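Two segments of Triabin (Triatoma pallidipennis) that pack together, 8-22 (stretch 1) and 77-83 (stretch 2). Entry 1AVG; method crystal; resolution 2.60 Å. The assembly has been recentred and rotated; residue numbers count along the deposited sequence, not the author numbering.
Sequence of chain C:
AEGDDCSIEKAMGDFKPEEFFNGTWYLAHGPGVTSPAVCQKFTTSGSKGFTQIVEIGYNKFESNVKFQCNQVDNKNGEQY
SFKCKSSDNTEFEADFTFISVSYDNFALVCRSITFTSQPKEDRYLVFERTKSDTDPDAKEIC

Stretch 1 8-22: IEKAMGDFKPEEFFN
Stretch 2 77-83: GEQYSFK

This is a side-chain contact without a single cross-stretch hydrogen bond, in which a loop and short helix lean on the start of a strand through aromatic rings and bury 334 Å² in all. Both stretches run in the same general order along the contact: Ala11 lies beside Glu78 (CA to CA 6.2 Å), and Pro17 lies across from Tyr80 (CA to CA 9.1 Å).

Stretch 1 is loop up to Lys16, the N-cap, then helix from Pro17 to Phe20; Phe21 N bonds to Pro17 O at 2.8 Å. Stretch 2 becomes strand at Tyr80; Tyr80 and Phe82 point toward stretch 1, Ser81 between them is out of reach of it, and Gln79, in the loop just before, points away.

Tyr80 (chi1 m, chi2 64°) is the hub, with the largest covered area of any residue here (70 Å²). Phe15 (chi1 t) turns its edge to the tyrosine face, centroids 5.9 Å apart and planes at 82°. Pro17 CB sits 3.8 Å from Tyr80 CE2, and Phe21 CE2 4.2 Å from Tyr80 CD2; these are apolar carbon contacts, van der Waals packing that buries hydrophobic surface. Phe21 (chi1 m) also reaches Phe82 (chi1 m), CZ to CZ 3.5 Å, with planes at 51°.

At the other end, Glu78 (phi/psi 40/43, chi1 p, chi2 t) packs its CB 4.0 Å from Ala11 CB. Its OE2 stands 3.3 Å from Glu9 O, two acceptors that cannot bond.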

# COMPACT_ATOMS: atom_id res chain seq x y z
N ILE C 8 -13.77 -18.43 8.52
CA ILE C 8 -12.42 -18.67 9.01
C ILE C 8 -11.58 -17.40 9.08
O ILE C 8 -10.35 -17.46 8.99
CB ILE C 8 -11.69 -19.77 8.18
CG1 ILE C 8 -11.46 -19.31 6.74
CG2 ILE C 8 -12.50 -21.07 8.17
CD1 ILE C 8 -10.77 -20.35 5.87
N GLU C 9 -12.24 -16.26 9.24
CA GLU C 9 -11.54 -14.99 9.35
C GLU C 9 -11.32 -14.68 10.83
O GLU C 9 -11.60 -15.51 11.69
CB GLU C 9 -12.33 -13.87 8.68
CG GLU C 9 -11.88 -13.52 7.26
CD GLU C 9 -10.50 -12.86 7.21
OE1 GLU C 9 -10.08 -12.26 8.22
OE2 GLU C 9 -9.85 -12.93 6.15
N LYS C 10 -10.85 -13.48 11.12
CA LYS C 10 -10.60 -13.08 12.49
C LYS C 10 -11.06 -11.63 12.65
O LYS C 10 -10.60 -10.75 11.93
CB LYS C 10 -9.11 -13.21 12.80
CG LYS C 10 -8.77 -13.12 14.28
CD LYS C 10 -7.29 -13.39 14.50
CE LYS C 10 -6.96 -13.45 15.98
NZ LYS C 10 -5.54 -13.83 16.18
N ALA C 11 -12.00 -11.41 13.56
CA ALA C 11 -12.52 -10.07 13.80
C ALA C 11 -11.46 -9.21 14.47
O ALA C 11 -10.48 -9.73 15.00
CB ALA C 11 -13.78 -10.13 14.66
N MET C 12 -11.68 -7.90 14.48
CA MET C 12 -10.71 -6.98 15.06
C MET C 12 -10.65 -6.88 16.58
O MET C 12 -9.80 -6.15 17.11
CB MET C 12 -10.87 -5.59 14.45
CG MET C 12 -12.10 -4.84 14.89
SD MET C 12 -12.09 -3.23 14.14
CE MET C 12 -11.68 -2.16 15.52
N GLY C 13 -11.54 -7.56 17.30
CA GLY C 13 -11.49 -7.51 18.75
C GLY C 13 -11.90 -6.19 19.41
O GLY C 13 -12.93 -6.13 20.08
N ASP C 14 -11.12 -5.14 19.22
CA ASP C 14 -11.42 -3.83 19.81
C ASP C 14 -12.59 -3.10 19.15
O ASP C 14 -12.74 -1.88 19.30
CB ASP C 14 -10.17 -2.94 19.79
CG ASP C 14 -9.61 -2.73 18.38
OD1 ASP C 14 -9.11 -3.72 17.80
OD2 ASP C 14 -9.67 -1.59 17.87
N PHE C 15 -13.44 -3.84 18.45
CA PHE C 15 -14.57 -3.26 17.74
C PHE C 15 -15.68 -2.79 18.68
O PHE C 15 -16.20 -3.57 19.47
CB PHE C 15 -15.13 -4.27 16.73
CG PHE C 15 -16.22 -3.72 15.84
CD1 PHE C 15 -15.95 -2.68 14.95
CD2 PHE C 15 -17.51 -4.23 15.91
CE1 PHE C 15 -16.95 -2.17 14.14
CE2 PHE C 15 -18.51 -3.72 15.09
CZ PHE C 15 -18.24 -2.69 14.21
N LYS C 16 -16.01 -1.51 18.61
CA LYS C 16 -17.07 -0.95 19.42
C LYS C 16 -18.29 -0.84 18.50
O LYS C 16 -18.49 0.18 17.82
CB LYS C 16 -16.66 0.42 19.97
N PRO C 17 -19.16 -1.87 18.51
CA PRO C 17 -20.37 -1.97 17.70
C PRO C 17 -21.26 -0.74 17.61
O PRO C 17 -21.82 -0.46 16.55
CB PRO C 17 -21.10 -3.16 18.33
CG PRO C 17 -20.63 -3.13 19.74
CD PRO C 17 -19.17 -2.90 19.56
N GLU C 18 -21.38 0.02 18.69
CA GLU C 18 -22.23 1.20 18.63
C GLU C 18 -21.64 2.42 17.95
O GLU C 18 -22.35 3.38 17.67
CB GLU C 18 -22.79 1.55 20.01
CG GLU C 18 -24.18 2.20 19.95
CD GLU C 18 -25.19 1.42 19.10
OE1 GLU C 18 -25.24 0.17 19.18
OE2 GLU C 18 -25.95 2.06 18.34
N GLU C 19 -20.33 2.42 17.72
CA GLU C 19 -19.71 3.54 17.02
C GLU C 19 -19.93 3.27 15.54
O GLU C 19 -20.01 4.19 14.72
CB GLU C 19 -18.21 3.64 17.32
CG GLU C 19 -17.87 4.42 18.58
CD GLU C 19 -16.39 4.74 18.69
OE1 GLU C 19 -15.58 3.82 18.95
OE2 GLU C 19 -16.02 5.93 18.52
N PHE C 20 -20.05 1.99 15.20
CA PHE C 20 -20.29 1.62 13.82
C PHE C 20 -21.76 1.68 13.48
O PHE C 20 -22.14 2.32 12.51
CB PHE C 20 -19.77 0.22 13.51
CG PHE C 20 -20.00 -0.18 12.08
CD1 PHE C 20 -21.24 -0.67 11.67
CD2 PHE C 20 -19.01 0.03 11.13
CE1 PHE C 20 -21.49 -0.96 10.34
CE2 PHE C 20 -19.25 -0.25 9.79
CZ PHE C 20 -20.50 -0.74 9.39
N PHE C 21 -22.58 0.95 14.23
CA PHE C 21 -24.02 0.94 13.98
C PHE C 21 -24.67 2.22 14.46
O PHE C 21 -25.45 2.25 15.42
CB PHE C 21 -24.69 -0.29 14.58
CG PHE C 21 -24.22 -1.55 13.97
CD1 PHE C 21 -24.55 -1.86 12.65
CD2 PHE C 21 -23.42 -2.43 14.68
CE1 PHE C 21 -24.08 -3.02 12.06
CE2 PHE C 21 -22.94 -3.59 14.09
CZ PHE C 21 -23.27 -3.89 12.78
N ASN C 22 -24.33 3.29 13.75
CA ASN C 22 -24.82 4.62 14.02
C ASN C 22 -24.50 5.42 12.78
O ASN C 22 -23.38 5.35 12.27
CB ASN C 22 -24.09 5.20 15.23
CG ASN C 22 -24.49 6.63 15.53
OD1 ASN C 22 -25.66 7.00 15.44
ND2 ASN C 22 -23.51 7.45 15.90
N GLY C 77 -20.03 -16.57 17.58
CA GLY C 77 -18.58 -16.43 17.52
C GLY C 77 -18.04 -15.24 16.74
O GLY C 77 -17.91 -15.31 15.51
N GLU C 78 -17.69 -14.16 17.45
CA GLU C 78 -17.13 -12.94 16.86
C GLU C 78 -17.79 -12.52 15.54
O GLU C 78 -17.11 -12.08 14.61
CB GLU C 78 -15.60 -13.08 16.68
CG GLU C 78 -15.13 -14.24 15.78
CD GLU C 78 -13.61 -14.31 15.58
OE1 GLU C 78 -12.85 -13.88 16.48
OE2 GLU C 78 -13.18 -14.82 14.53
N GLN C 79 -19.11 -12.60 15.48
CA GLN C 79 -19.84 -12.27 14.27
C GLN C 79 -21.18 -11.61 14.59
O GLN C 79 -21.84 -11.96 15.57
CB GLN C 79 -20.06 -13.55 13.46
CG GLN C 79 -20.30 -13.38 11.98
CD GLN C 79 -20.11 -14.68 11.20
OE1 GLN C 79 -19.78 -14.66 10.01
NE2 GLN C 79 -20.32 -15.81 11.87
N TYR C 80 -21.53 -10.60 13.81
CA TYR C 80 -22.78 -9.88 13.98
C TYR C 80 -23.69 -10.27 12.83
O TYR C 80 -23.39 -9.99 11.67
CB TYR C 80 -22.53 -8.37 13.99
CG TYR C 80 -21.71 -7.92 15.18
CD1 TYR C 80 -20.39 -8.35 15.33
CD2 TYR C 80 -22.26 -7.12 16.17
CE1 TYR C 80 -19.64 -8.00 16.45
CE2 TYR C 80 -21.52 -6.76 17.30
CZ TYR C 80 -20.21 -7.21 17.43
OH TYR C 80 -19.47 -6.86 18.54
N SER C 81 -24.76 -11.00 13.15
CA SER C 81 -25.70 -11.47 12.14
C SER C 81 -27.00 -10.67 12.09
O SER C 81 -27.54 -10.28 13.13
CB SER C 81 -26.02 -12.95 12.40
OG SER C 81 -24.82 -13.71 12.49
N PHE C 82 -27.51 -10.44 10.88
CA PHE C 82 -28.74 -9.68 10.69
C PHE C 82 -29.67 -10.37 9.69
O PHE C 82 -29.20 -10.98 8.72
CB PHE C 82 -28.44 -8.28 10.16
CG PHE C 82 -27.63 -7.44 11.10
CD1 PHE C 82 -26.24 -7.56 11.12
CD2 PHE C 82 -28.24 -6.53 11.95
CE1 PHE C 82 -25.47 -6.78 12.00
CE2 PHE C 82 -27.48 -5.75 12.83
CZ PHE C 82 -26.09 -5.88 12.85
N LYS C 83 -30.97 -10.32 9.97
CA LYS C 83 -31.97 -10.87 9.07
C LYS C 83 -32.59 -9.65 8.42
O LYS C 83 -32.99 -8.71 9.10
CB LYS C 83 -33.05 -11.66 9.83
CG LYS C 83 -32.57 -13.00 10.39
CD LYS C 83 -33.74 -13.90 10.77
CE LYS C 83 -34.41 -14.49 9.54
NZ LYS C 83 -33.48 -15.41 8.82